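Local coordinates for protein putative nucleoside-diphosphate-sugar epimerase (Staphylococcus aureus subsp. aureus, PDB 3E48) that is of uncertain function but, as a putative nucleoside-diphosphate-sugar epimerase with a Rossmann-type domain, probably binds NAD(P)(H) and may act on nucleotide-linked sugars, at residues G10-H15 with A141-P146; I101-Y106 with R126-S131; V181-K186 with Q264-Q269. One frame throughout, in Å; residues are numbered along the deposited sequence.

Contact 1 of 3, residues G10-H15 with A141-P146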
ATOM      1  N   GLY B  10       1.363 -20.331  14.432  1.00 11.17           N
ATOM      2  CA  GLY B  10       0.349 -20.297  13.391  1.00  7.28           C
ATOM      3  C   GLY B  10       0.626 -21.387  12.372  1.00  8.58           C
ATOM      4  O   GLY B  10       1.623 -22.096  12.477  1.00  8.22           O
ATOM      5  N   HIS B  11      -0.245 -21.529  11.378  1.00 10.04           N
ATOM      6  CA  HIS B  11      -0.047 -22.560  10.364  1.00 11.83           C
ATOM      7  C   HIS B  11       1.297 -22.425   9.666  1.00 11.33           C
ATOM      8  O   HIS B  11       2.087 -23.367   9.645  1.00 11.20           O
ATOM      9  CB  HIS B  11      -1.170 -22.514   9.326  1.00 14.20           C
ATOM     10  CG  HIS B  11      -2.497 -22.948   9.860  1.00 20.53           C
ATOM     11  ND1 HIS B  11      -2.693 -24.182  10.440  1.00 29.79           N
ATOM     12  CD2 HIS B  11      -3.697 -22.321   9.893  1.00 27.38           C
ATOM     13  CE1 HIS B  11      -3.959 -24.298  10.805  1.00 27.60           C
ATOM     14  NE2 HIS B  11      -4.588 -23.183  10.484  1.00 30.36           N
ATOM     15  N   LEU B  12       1.571 -21.257   9.096  1.00 10.80           N
ATOM     16  CA  LEU B  12       2.842 -21.067   8.412  1.00  9.55           C
ATOM     17  C   LEU B  12       4.007 -21.065   9.400  1.00  8.00           C
ATOM     18  O   LEU B  12       5.047 -21.667   9.138  1.00  8.76           O
ATOM     19  CB  LEU B  12       2.835 -19.762   7.610  1.00  9.75           C
ATOM     20  CG  LEU B  12       4.167 -19.393   6.948  1.00  8.88           C
ATOM     21  CD1 LEU B  12       4.568 -20.455   5.931  1.00 12.27           C
ATOM     22  CD2 LEU B  12       4.030 -18.039   6.273  1.00 11.84           C
ATOM     23  N   GLY B  13       3.829 -20.397  10.535  1.00  5.86           N
ATOM     24  CA  GLY B  13       4.890 -20.341  11.531  1.00  6.81           C
ATOM     25  C   GLY B  13       5.357 -21.700  12.023  1.00  7.41           C
ATOM     26  O   GLY B  13       6.544 -21.898  12.298  1.00  7.49           O
ATOM     27  N   THR B  14       4.427 -22.638  12.140  1.00  8.43           N
ATOM     28  CA  THR B  14       4.757 -23.981  12.601  1.00  8.83           C
ATOM     29  C   THR B  14       5.685 -24.650  11.588  1.00  8.29           C
ATOM     30  O   THR B  14       6.671 -25.293  11.966  1.00  7.86           O
ATOM     31  CB  THR B  14       3.468 -24.812  12.816  1.00  8.57           C
ATOM     32  OG1 THR B  14       2.713 -24.234  13.888  1.00  8.28           O
ATOM     33  CG2 THR B  14       3.797 -26.248  13.167  1.00 11.81           C
ATOM     34  N   HIS B  15       5.376 -24.487  10.302  1.00  5.55           N
ATOM     35  CA  HIS B  15       6.213 -25.046   9.240  1.00  8.02           C
ATOM     36  C   HIS B  15       7.626 -24.485   9.343  1.00 10.28           C
ATOM     37  O   HIS B  15       8.607 -25.231   9.350  1.00 10.91           O
ATOM     38  CB  HIS B  15       5.642 -24.693   7.862  1.00 10.05           C
ATOM     39  CG  HIS B  15       4.513 -25.574   7.432  1.00 10.80           C
ATOM     40  ND1 HIS B  15       4.710 -26.830   6.897  1.00 13.63           N
ATOM     41  CD2 HIS B  15       3.173 -25.391   7.478  1.00 12.41           C
ATOM     42  CE1 HIS B  15       3.540 -27.381   6.632  1.00 19.22           C
ATOM     43  NE2 HIS B  15       2.590 -26.529   6.975  1.00 15.98           N
ATOM     44  N   ALA B 141       2.438 -16.543  -2.636  1.00  4.79           N
ATOM     45  CA  ALA B 141       1.249 -16.800  -3.446  1.00  6.67           C
ATOM     46  C   ALA B 141       0.187 -17.418  -2.531  1.00  7.91           C
ATOM     47  O   ALA B 141       0.390 -17.491  -1.319  1.00  8.38           O
ATOM     48  CB  ALA B 141       1.591 -17.743  -4.602  1.00  6.54           C
HETATM   49  N   MSE B 142      -0.931 -17.864  -3.101  1.00  5.04           N
HETATM   50  CA  MSE B 142      -2.031 -18.436  -2.317  1.00  5.02           C
HETATM   51  C   MSE B 142      -1.794 -19.860  -1.797  1.00  8.55           C
HETATM   52  O   MSE B 142      -1.391 -20.742  -2.548  1.00  7.79           O
HETATM   53  CB  MSE B 142      -3.326 -18.402  -3.144  1.00  7.71           C
HETATM   54  CG  MSE B 142      -4.590 -18.709  -2.345  1.00 11.40           C
HETATM   55 SE   MSE B 142      -6.207 -18.671  -3.425  1.00 21.99          SE
HETATM   56  CE  MSE B 142      -6.260 -16.779  -3.853  1.00  9.05           C
ATOM     57  N   TYR B 143      -2.061 -20.088  -0.511  1.00  6.49           N
ATOM     58  CA  TYR B 143      -1.869 -21.416   0.074  1.00  8.55           C
ATOM     59  C   TYR B 143      -2.687 -22.511  -0.604  1.00  9.97           C
ATOM     60  O   TYR B 143      -3.879 -22.338  -0.861  1.00  7.71           O
ATOM     61  CB  TYR B 143      -2.260 -21.438   1.555  1.00  7.71           C
ATOM     62  CG  TYR B 143      -1.535 -20.477   2.457  1.00  6.99           C
ATOM     63  CD1 TYR B 143      -0.142 -20.415   2.478  1.00 10.48           C
ATOM     64  CD2 TYR B 143      -2.247 -19.670   3.346  1.00 14.41           C
ATOM     65  CE1 TYR B 143       0.526 -19.577   3.366  1.00 12.43           C
ATOM     66  CE2 TYR B 143      -1.591 -18.831   4.235  1.00 18.05           C
ATOM     67  CZ  TYR B 143      -0.206 -18.791   4.240  1.00 18.95           C
ATOM     68  OH  TYR B 143       0.445 -17.971   5.127  1.00 26.09           O
HETATM   69  N   MSE B 144      -2.053 -23.651  -0.862  1.00  7.00           N
HETATM   70  CA  MSE B 144      -2.756 -24.791  -1.455  1.00  8.82           C
HETATM   71  C   MSE B 144      -3.452 -25.557  -0.337  1.00  8.39           C
HETATM   72  O   MSE B 144      -4.507 -26.151  -0.541  1.00 11.60           O
HETATM   73  CB  MSE B 144      -1.778 -25.769  -2.109  1.00 11.14           C
HETATM   74  CG  MSE B 144      -1.305 -25.417  -3.492  1.00  6.77           C
HETATM   75 SE   MSE B 144      -0.043 -26.749  -4.107  1.00 17.53          SE
HETATM   76  CE  MSE B 144       0.547 -25.809  -5.690  1.00  9.34           C
ATOM     77  N   ASP B 145      -2.834 -25.539   0.839  1.00  9.72           N
ATOM     78  CA  ASP B 145      -3.317 -26.281   1.997  1.00 11.74           C
ATOM     79  C   ASP B 145      -4.825 -26.283   2.279  1.00 10.54           C
ATOM     80  O   ASP B 145      -5.414 -27.345   2.482  1.00 12.21           O
ATOM     81  CB  ASP B 145      -2.532 -25.837   3.239  1.00 10.80           C
ATOM     82  CG  ASP B 145      -1.032 -25.984   3.054  1.00 13.28           C
ATOM     83  OD1 ASP B 145      -0.467 -25.288   2.181  1.00 11.83           O
ATOM     84  OD2 ASP B 145      -0.412 -26.799   3.767  1.00 12.55           O
ATOM     85  N   PRO B 146      -5.472 -25.108   2.281  1.00  8.23           N
ATOM     86  CA  PRO B 146      -6.913 -25.021   2.545  1.00  9.37           C
ATOM     87  C   PRO B 146      -7.783 -25.904   1.646  1.00 10.75           C
ATOM     88  O   PRO B 146      -8.900 -26.276   2.017  1.00 11.48           O
ATOM     89  CB  PRO B 146      -7.205 -23.535   2.348  1.00 14.91           C
ATOM     90  CG  PRO B 146      -5.927 -22.891   2.785  1.00 14.06           C
ATOM     91  CD  PRO B 146      -4.893 -23.762   2.110  1.00  9.63           C
TER
HETATM   92  O   HOH W   1      -0.115 -26.091   6.462  1.00 17.37           O
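The phenol oxygen of Y143 meets the flank of L12, and this is the tight part of the contact. Y143 OH lies 3.8 Å from L12 CD2 and 3.9 Å from L12 CB. The two side chains cross at about a right angle, and the phenol meets the leucine with its OH. With CG anti to the backbone N (chi1 175°) and chi2 at 62°, L12 CD2 lies against both Y143 OH and I104 of strand 100-106. R174 makes a cation-pi contact with the Y143 ring.

The other half is looser and runs through water. H15 NE2 and D145 OD2 are 4.4 Å apart, too far for a direct bond. One water sits between them, 2.8 Å from H15 NE2 and in the plane of the imidazole at its edge. The same water donates to D145 OD2, also at 2.8 Å. The second carboxylate oxygen, OD1, accepts from the backbone N of R174. Each carboxylate oxygen thus has its own partner, a backbone N-H for OD1 and a water for OD2.

Within the first turn of the helix, G10 O accepts from both T14 N and T14 OG1, which arrive on opposite faces of its carbonyl plane. G10 is the N-cap of helix 11-22. This helix follows strand 3-6 through a glycine-rich turn, consistent with the dinucleotide-binding motif of a Rossmann fold.

Contact 2 of 3, residues I101-Y106 with R126-S131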
ATOM      1  N   ILE B 101      14.797  -7.018   9.258  1.00  4.42           N
ATOM      2  CA  ILE B 101      13.442  -7.542   9.337  1.00  4.31           C
ATOM      3  C   ILE B 101      13.106  -8.300   8.059  1.00  5.55           C
ATOM      4  O   ILE B 101      13.299  -7.787   6.961  1.00  6.16           O
ATOM      5  CB  ILE B 101      12.392  -6.410   9.498  1.00  7.75           C
ATOM      6  CG1 ILE B 101      12.536  -5.741  10.871  1.00  9.19           C
ATOM      7  CG2 ILE B 101      10.984  -6.983   9.322  1.00  8.02           C
ATOM      8  CD1 ILE B 101      11.707  -4.468  11.027  1.00  9.80           C
ATOM      9  N   ILE B 102      12.639  -9.534   8.207  1.00  7.21           N
ATOM     10  CA  ILE B 102      12.217 -10.326   7.061  1.00  6.35           C
ATOM     11  C   ILE B 102      10.700 -10.316   7.210  1.00  6.39           C
ATOM     12  O   ILE B 102      10.163 -10.877   8.164  1.00  7.76           O
ATOM     13  CB  ILE B 102      12.761 -11.772   7.126  1.00  6.85           C
ATOM     14  CG1 ILE B 102      14.294 -11.744   7.079  1.00  7.98           C
ATOM     15  CG2 ILE B 102      12.200 -12.593   5.961  1.00  9.70           C
ATOM     16  CD1 ILE B 102      14.967 -13.109   7.227  1.00  7.18           C
ATOM     17  N   PHE B 103      10.016  -9.648   6.286  1.00  5.48           N
ATOM     18  CA  PHE B 103       8.560  -9.524   6.349  1.00  5.83           C
ATOM     19  C   PHE B 103       7.873 -10.467   5.373  1.00  5.87           C
ATOM     20  O   PHE B 103       8.169 -10.457   4.183  1.00  6.54           O
ATOM     21  CB  PHE B 103       8.154  -8.079   6.042  1.00  5.35           C
ATOM     22  CG  PHE B 103       6.704  -7.780   6.302  1.00  6.35           C
ATOM     23  CD1 PHE B 103       6.307  -7.174   7.488  1.00  7.87           C
ATOM     24  CD2 PHE B 103       5.736  -8.101   5.361  1.00  5.80           C
ATOM     25  CE1 PHE B 103       4.958  -6.887   7.736  1.00  7.47           C
ATOM     26  CE2 PHE B 103       4.380  -7.820   5.597  1.00  8.12           C
ATOM     27  CZ  PHE B 103       3.996  -7.213   6.787  1.00  3.72           C
ATOM     28  N   ILE B 104       6.959 -11.287   5.885  1.00  4.02           N
ATOM     29  CA  ILE B 104       6.232 -12.242   5.050  1.00  8.55           C
ATOM     30  C   ILE B 104       4.889 -11.655   4.610  1.00  8.98           C
ATOM     31  O   ILE B 104       3.910 -11.715   5.352  1.00  8.85           O
ATOM     32  CB  ILE B 104       5.960 -13.553   5.811  1.00  8.38           C
ATOM     33  CG1 ILE B 104       7.272 -14.112   6.378  1.00 11.98           C
ATOM     34  CG2 ILE B 104       5.290 -14.560   4.877  1.00 12.65           C
ATOM     35  CD1 ILE B 104       8.321 -14.423   5.339  1.00 18.55           C
ATOM     36  N   GLY B 105       4.847 -11.108   3.398  1.00  6.20           N
ATOM     37  CA  GLY B 105       3.623 -10.512   2.896  1.00  7.93           C
ATOM     38  C   GLY B 105       2.907 -11.338   1.848  1.00 10.29           C
ATOM     39  O   GLY B 105       3.476 -12.270   1.284  1.00 13.44           O
ATOM     40  N   TYR B 106       1.651 -10.987   1.585  1.00 11.87           N
ATOM     41  CA  TYR B 106       0.823 -11.688   0.604  1.00  9.28           C
ATOM     42  C   TYR B 106       0.929 -10.995  -0.757  1.00  9.14           C
ATOM     43  O   TYR B 106       1.032  -9.772  -0.819  1.00  9.77           O
ATOM     44  CB  TYR B 106      -0.625 -11.695   1.095  1.00  9.09           C
ATOM     45  CG  TYR B 106      -1.556 -12.598   0.322  1.00  6.98           C
ATOM     46  CD1 TYR B 106      -1.191 -13.912   0.015  1.00  9.11           C
ATOM     47  CD2 TYR B 106      -2.822 -12.157  -0.063  1.00 10.74           C
ATOM     48  CE1 TYR B 106      -2.063 -14.764  -0.654  1.00 11.67           C
ATOM     49  CE2 TYR B 106      -3.703 -13.003  -0.729  1.00 10.85           C
ATOM     50  CZ  TYR B 106      -3.316 -14.307  -1.021  1.00  9.67           C
ATOM     51  OH  TYR B 106      -4.182 -15.147  -1.677  1.00 16.80           O
ATOM     52  N   ARG B 126       5.760  -0.120   2.229  1.00  4.55           N
ATOM     53  CA  ARG B 126       6.214   1.266   2.249  1.00  4.90           C
ATOM     54  C   ARG B 126       6.724   1.704   3.622  1.00  6.09           C
ATOM     55  O   ARG B 126       7.742   2.392   3.715  1.00  5.32           O
ATOM     56  CB  ARG B 126       5.081   2.170   1.756  1.00  3.68           C
ATOM     57  CG  ARG B 126       4.736   1.848   0.312  1.00  5.32           C
ATOM     58  CD  ARG B 126       3.406   2.415  -0.152  1.00  5.95           C
ATOM     59  NE  ARG B 126       3.270   2.229  -1.597  1.00  6.46           N
ATOM     60  CZ  ARG B 126       3.075   1.056  -2.195  1.00  7.82           C
ATOM     61  NH1 ARG B 126       2.976  -0.061  -1.480  1.00  4.23           N
ATOM     62  NH2 ARG B 126       3.017   0.993  -3.521  1.00  9.00           N
ATOM     63  N   LEU B 127       6.042   1.297   4.692  1.00  5.07           N
ATOM     64  CA  LEU B 127       6.494   1.683   6.024  1.00  4.75           C
ATOM     65  C   LEU B 127       7.901   1.140   6.265  1.00  8.63           C
ATOM     66  O   LEU B 127       8.748   1.823   6.841  1.00  7.26           O
ATOM     67  CB  LEU B 127       5.549   1.162   7.109  1.00  6.12           C
ATOM     68  CG  LEU B 127       5.776   1.753   8.513  1.00  7.01           C
ATOM     69  CD1 LEU B 127       5.437   3.252   8.507  1.00  9.66           C
ATOM     70  CD2 LEU B 127       4.915   1.018   9.524  1.00  8.66           C
ATOM     71  N   LEU B 128       8.157  -0.092   5.833  1.00  6.24           N
ATOM     72  CA  LEU B 128       9.489  -0.661   6.011  1.00  8.20           C
ATOM     73  C   LEU B 128      10.500   0.192   5.254  1.00  7.90           C
ATOM     74  O   LEU B 128      11.586   0.479   5.756  1.00  8.67           O
ATOM     75  CB  LEU B 128       9.528  -2.111   5.517  1.00  4.24           C
ATOM     76  CG  LEU B 128       8.827  -3.062   6.488  1.00  6.77           C
ATOM     77  CD1 LEU B 128       8.507  -4.375   5.793  1.00  7.23           C
ATOM     78  CD2 LEU B 128       9.719  -3.299   7.701  1.00  7.54           C
ATOM     79  N   SER B 129      10.133   0.607   4.044  1.00  8.09           N
ATOM     80  CA  SER B 129      11.013   1.444   3.240  1.00  7.30           C
ATOM     81  C   SER B 129      11.325   2.769   3.949  1.00  8.53           C
ATOM     82  O   SER B 129      12.470   3.222   3.944  1.00  9.29           O
ATOM     83  CB  SER B 129      10.370   1.717   1.874  1.00  8.20           C
ATOM     84  OG  SER B 129      11.222   2.508   1.061  1.00 11.44           O
ATOM     85  N   THR B 130      10.322   3.382   4.577  1.00  7.24           N
ATOM     86  CA  THR B 130      10.536   4.663   5.261  1.00  4.81           C
ATOM     87  C   THR B 130      11.292   4.551   6.583  1.00  8.56           C
ATOM     88  O   THR B 130      11.869   5.535   7.052  1.00  9.06           O
ATOM     89  CB  THR B 130       9.214   5.382   5.604  1.00  8.07           C
ATOM     90  OG1 THR B 130       8.567   4.705   6.692  1.00  9.65           O
ATOM     91  CG2 THR B 130       8.283   5.413   4.399  1.00  7.65           C
ATOM     92  N   SER B 131      11.291   3.360   7.176  1.00  9.58           N
ATOM     93  CA  SER B 131      11.932   3.123   8.475  1.00  8.22           C
ATOM     94  C   SER B 131      13.449   3.255   8.526  1.00  7.22           C
ATOM     95  O   SER B 131      14.006   3.601   9.569  1.00 10.07           O
ATOM     96  CB  SER B 131      11.561   1.735   8.993  1.00  8.72           C
ATOM     97  OG  SER B 131      12.238   0.743   8.251  1.00  8.51           O
TER
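L128 reaches from helix 118-131 to strand 100-106 and divides its two methyl groups between F103 and I101. The strand and helix belong to a beta-alpha-beta unit of the Rossmann-like domain, completed by strand 134-143. L128 CD1 takes the phenylalanine. It is 3.7 Å from F103 CB and 3.9 Å from F103 CG. The methyl therefore rests where the ring joins its stem, and it comes to the ring at a slant. L128 CD2 takes the isoleucine, 4.0 Å from I101 CD1.

The leucine crosses both partners obliquely. F103 and I101 lie two residues apart on the strand, and both send their CB toward the helix. L128 has CG anti to the carbonyl carbon (chi1 -75°), which extends the side chain toward the strand and brings one methyl to each of these two residues.

The contact is buried and wholly apolar between the two segments. Neighbouring groups close around it. The F103 ring also meets Y137, with the two planes nearly parallel, and the F103 side chain touches Y120 and A124 earlier on the same helix as L128. I101 packs on A93 of helix 84-96, and L128 touches Y135. Two residues before L128, R126 NE bonds to D109 O of the second subunit, so this helix also takes part in the dimer interface.

Near the end of the helix segment, two hydroxyls turn back to the backbone. T130 OG1 donates to L127 O, which also accepts from S131 N on the same face of its plane. S131 OG, which also pairs with I133 N, donates to L128 O at 2.6 Å.

Contact 3 of 3, residues V181-K186 with Q264-Q269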
ATOM      1  N   VAL B 181      11.578 -19.351   2.902  1.00  6.29           N
ATOM      2  CA  VAL B 181      11.899 -18.454   4.004  1.00  7.54           C
ATOM      3  C   VAL B 181      13.138 -18.949   4.757  1.00  6.78           C
ATOM      4  O   VAL B 181      14.015 -18.158   5.104  1.00  7.67           O
ATOM      5  CB  VAL B 181      10.693 -18.317   4.971  1.00  6.33           C
ATOM      6  CG1 VAL B 181      11.085 -17.524   6.206  1.00  7.42           C
ATOM      7  CG2 VAL B 181       9.536 -17.617   4.256  1.00  8.26           C
ATOM      8  N   ILE B 182      13.208 -20.257   4.994  1.00  6.98           N
ATOM      9  CA  ILE B 182      14.346 -20.866   5.683  1.00  8.55           C
ATOM     10  C   ILE B 182      15.625 -20.643   4.874  1.00  7.10           C
ATOM     11  O   ILE B 182      16.676 -20.318   5.428  1.00  8.69           O
ATOM     12  CB  ILE B 182      14.125 -22.388   5.879  1.00  8.15           C
ATOM     13  CG1 ILE B 182      13.050 -22.628   6.951  1.00 10.98           C
ATOM     14  CG2 ILE B 182      15.440 -23.078   6.238  1.00  8.27           C
ATOM     15  CD1 ILE B 182      13.441 -22.192   8.354  1.00 14.28           C
ATOM     16  N   ALA B 183      15.528 -20.805   3.558  1.00  6.07           N
ATOM     17  CA  ALA B 183      16.687 -20.613   2.693  1.00  9.91           C
ATOM     18  C   ALA B 183      17.195 -19.180   2.805  1.00 12.15           C
ATOM     19  O   ALA B 183      18.402 -18.937   2.799  1.00  9.09           O
ATOM     20  CB  ALA B 183      16.325 -20.931   1.243  1.00  9.01           C
ATOM     21  N   ILE B 184      16.270 -18.229   2.906  1.00  8.09           N
ATOM     22  CA  ILE B 184      16.651 -16.828   3.033  1.00  7.72           C
ATOM     23  C   ILE B 184      17.338 -16.597   4.377  1.00  8.43           C
ATOM     24  O   ILE B 184      18.405 -15.988   4.440  1.00 11.55           O
ATOM     25  CB  ILE B 184      15.423 -15.907   2.924  1.00  6.85           C
ATOM     26  CG1 ILE B 184      14.815 -16.041   1.524  1.00  7.97           C
ATOM     27  CG2 ILE B 184      15.818 -14.460   3.215  1.00  8.86           C
ATOM     28  CD1 ILE B 184      13.529 -15.265   1.326  1.00 11.94           C
ATOM     29  N   ILE B 185      16.725 -17.103   5.443  1.00  9.56           N
ATOM     30  CA  ILE B 185      17.267 -16.955   6.790  1.00  9.51           C
ATOM     31  C   ILE B 185      18.694 -17.488   6.899  1.00 10.83           C
ATOM     32  O   ILE B 185      19.572 -16.823   7.450  1.00 11.73           O
ATOM     33  CB  ILE B 185      16.378 -17.692   7.834  1.00  9.59           C
ATOM     34  CG1 ILE B 185      15.015 -17.002   7.938  1.00  7.00           C
ATOM     35  CG2 ILE B 185      17.062 -17.694   9.202  1.00  7.54           C
ATOM     36  CD1 ILE B 185      14.016 -17.737   8.825  1.00  7.10           C
ATOM     37  N   LYS B 186      18.917 -18.682   6.358  1.00 10.18           N
ATOM     38  CA  LYS B 186      20.225 -19.333   6.413  1.00 15.53           C
ATOM     39  C   LYS B 186      21.334 -18.654   5.611  1.00 18.29           C
ATOM     40  O   LYS B 186      22.515 -18.865   5.891  1.00 20.44           O
ATOM     41  CB  LYS B 186      20.095 -20.792   5.966  1.00 11.90           C
ATOM     42  CG  LYS B 186      19.327 -21.671   6.949  1.00 14.78           C
ATOM     43  CD  LYS B 186      19.104 -23.070   6.401  1.00 16.09           C
ATOM     44  CE  LYS B 186      20.408 -23.827   6.208  1.00 22.29           C
ATOM     45  NZ  LYS B 186      20.157 -25.160   5.591  1.00 30.45           N
ATOM     46  N   GLN B 264      15.543 -20.667  -7.348  1.00 12.86           N
ATOM     47  CA  GLN B 264      16.874 -20.111  -7.122  1.00 13.51           C
ATOM     48  C   GLN B 264      17.268 -20.165  -5.648  1.00 11.56           C
ATOM     49  O   GLN B 264      18.446 -20.290  -5.320  1.00 17.63           O
ATOM     50  CB  GLN B 264      16.945 -18.668  -7.626  1.00 11.77           C
ATOM     51  CG  GLN B 264      16.591 -18.535  -9.108  1.00 20.97           C
ATOM     52  CD  GLN B 264      16.792 -17.132  -9.641  1.00 25.35           C
ATOM     53  OE1 GLN B 264      16.457 -16.149  -8.979  1.00 32.01           O
ATOM     54  NE2 GLN B 264      17.322 -17.031 -10.854  1.00 33.22           N
ATOM     55  N   LEU B 265      16.281 -20.078  -4.762  1.00 10.32           N
ATOM     56  CA  LEU B 265      16.547 -20.112  -3.327  1.00 11.59           C
ATOM     57  C   LEU B 265      16.662 -21.519  -2.747  1.00 13.61           C
ATOM     58  O   LEU B 265      17.583 -21.806  -1.978  1.00 15.47           O
ATOM     59  CB  LEU B 265      15.454 -19.352  -2.570  1.00 14.92           C
ATOM     60  CG  LEU B 265      15.452 -17.832  -2.733  1.00 13.32           C
ATOM     61  CD1 LEU B 265      14.172 -17.243  -2.140  1.00 14.71           C
ATOM     62  CD2 LEU B 265      16.685 -17.247  -2.045  1.00 13.15           C
ATOM     63  N   VAL B 266      15.727 -22.392  -3.113  1.00 11.02           N
ATOM     64  CA  VAL B 266      15.706 -23.755  -2.590  1.00 15.49           C
ATOM     65  C   VAL B 266      16.340 -24.795  -3.510  1.00 17.07           C
ATOM     66  O   VAL B 266      16.519 -25.945  -3.115  1.00 21.13           O
ATOM     67  CB  VAL B 266      14.256 -24.206  -2.274  1.00 13.26           C
ATOM     68  CG1 VAL B 266      13.524 -23.113  -1.502  1.00 16.91           C
ATOM     69  CG2 VAL B 266      13.525 -24.540  -3.552  1.00 30.93           C
ATOM     70  N   ASN B 267      16.669 -24.391  -4.734  1.00 18.38           N
ATOM     71  CA  ASN B 267      17.282 -25.290  -5.707  1.00 19.79           C
ATOM     72  C   ASN B 267      16.413 -26.532  -5.941  1.00 23.65           C
ATOM     73  O   ASN B 267      16.904 -27.660  -5.989  1.00 21.57           O
ATOM     74  CB  ASN B 267      18.686 -25.704  -5.239  1.00 25.78           C
ATOM     75  CG  ASN B 267      19.576 -24.508  -4.914  1.00 35.32           C
ATOM     76  OD1 ASN B 267      19.366 -23.816  -3.916  1.00 42.16           O
ATOM     77  ND2 ASN B 267      20.571 -24.258  -5.760  1.00 40.98           N
ATOM     78  N   ASP B 268      15.113 -26.313  -6.092  1.00 15.47           N
ATOM     79  CA  ASP B 268      14.185 -27.411  -6.322  1.00 15.97           C
ATOM     80  C   ASP B 268      12.908 -26.863  -6.940  1.00 13.75           C
ATOM     81  O   ASP B 268      12.723 -25.650  -7.020  1.00 15.49           O
ATOM     82  CB  ASP B 268      13.888 -28.128  -4.997  1.00 22.00           C
ATOM     83  CG  ASP B 268      13.009 -29.353  -5.173  1.00 30.77           C
ATOM     84  OD1 ASP B 268      13.138 -30.046  -6.207  1.00 32.63           O
ATOM     85  OD2 ASP B 268      12.199 -29.637  -4.264  1.00 26.78           O
ATOM     86  N   GLN B 269      12.047 -27.762  -7.398  1.00 14.61           N
ATOM     87  CA  GLN B 269      10.780 -27.380  -8.007  1.00 16.02           C
ATOM     88  C   GLN B 269       9.697 -27.356  -6.934  1.00 12.58           C
ATOM     89  O   GLN B 269       9.696 -28.192  -6.031  1.00 13.36           O
ATOM     90  CB  GLN B 269      10.391 -28.396  -9.084  1.00 24.03           C
ATOM     91  CG  GLN B 269      11.343 -28.477 -10.272  1.00 22.29           C
ATOM     92  CD  GLN B 269      11.251 -27.263 -11.173  1.00 23.23           C
ATOM     93  OE1 GLN B 269      10.165 -26.885 -11.609  1.00 30.27           O
ATOM     94  NE2 GLN B 269      12.392 -26.655 -11.469  1.00 32.04           N
TER
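A183 CB sits against the backbone of L265, 3.6 Å from its carbonyl O. The CB atoms of A183 and L265 are 4.2 Å apart. The small methyl lets the chains come close, with the CA atoms of these two residues at 6.0 Å. V266 CG1 adds a looser touch on A183 CB at 4.5 Å.

One residue along, I184 meets the end of the leucine. I184 CG1 is 3.9 Å from L265 CD1, and I184 CD1 is 4.0 Å from that same methyl. The two side chains cross at a slant. The CB of I184 points to one side of L265; CG1, anti to the carbonyl carbon (chi1 -64°), brings the outer carbons onto it. No hydrogen bond joins the segments.

The next shell holds both partners. I184 and L265 each touch T190 and Y195, and L265 also reaches L197. I184 O accepts from W191 NE1. Other faces of helix 174-186 are taken up as well: I182 packs on I16, Q19 and A20 of helix 11-22, while V181 and I185 touch strand 100-106.

Helix 261-266 ends beside the contact, and N267 leaves helical geometry with positive phi. Just beyond, the D268 carboxylate makes a salt bridge through OD2 to R179, one helical turn before A183. The arrangement is a short helix from the later part of the chain packed against both helix 174-186, which covers the Rossmann-type sheet, and strand 194-203 of that sheet.

How the contacts relate
Contacts 1 and 2 share the central sheet, where strands 100-106 and 134-143 are neighbours. They touch directly: L12 CD2 is 4.0 Å from I104 CG2, though their centres are about 20 Å apart. Contact 2 is nested inside the chain loop that contact 1 closes. Contact 3 follows later in the sequence and meets contact 2 where helix 174-186 lies on strand 100-106, with I104 CD1 3.6 Å from V181 CG2. I104 thus touches both other contacts. Contacts 1 and 3 do not touch; their nearest atoms are about 6 Å apart. Contact 1 includes the end of the glycine-rich turn that probably serves the dinucleotide, and the centre of contact 3 lies about 16 Å from its centre.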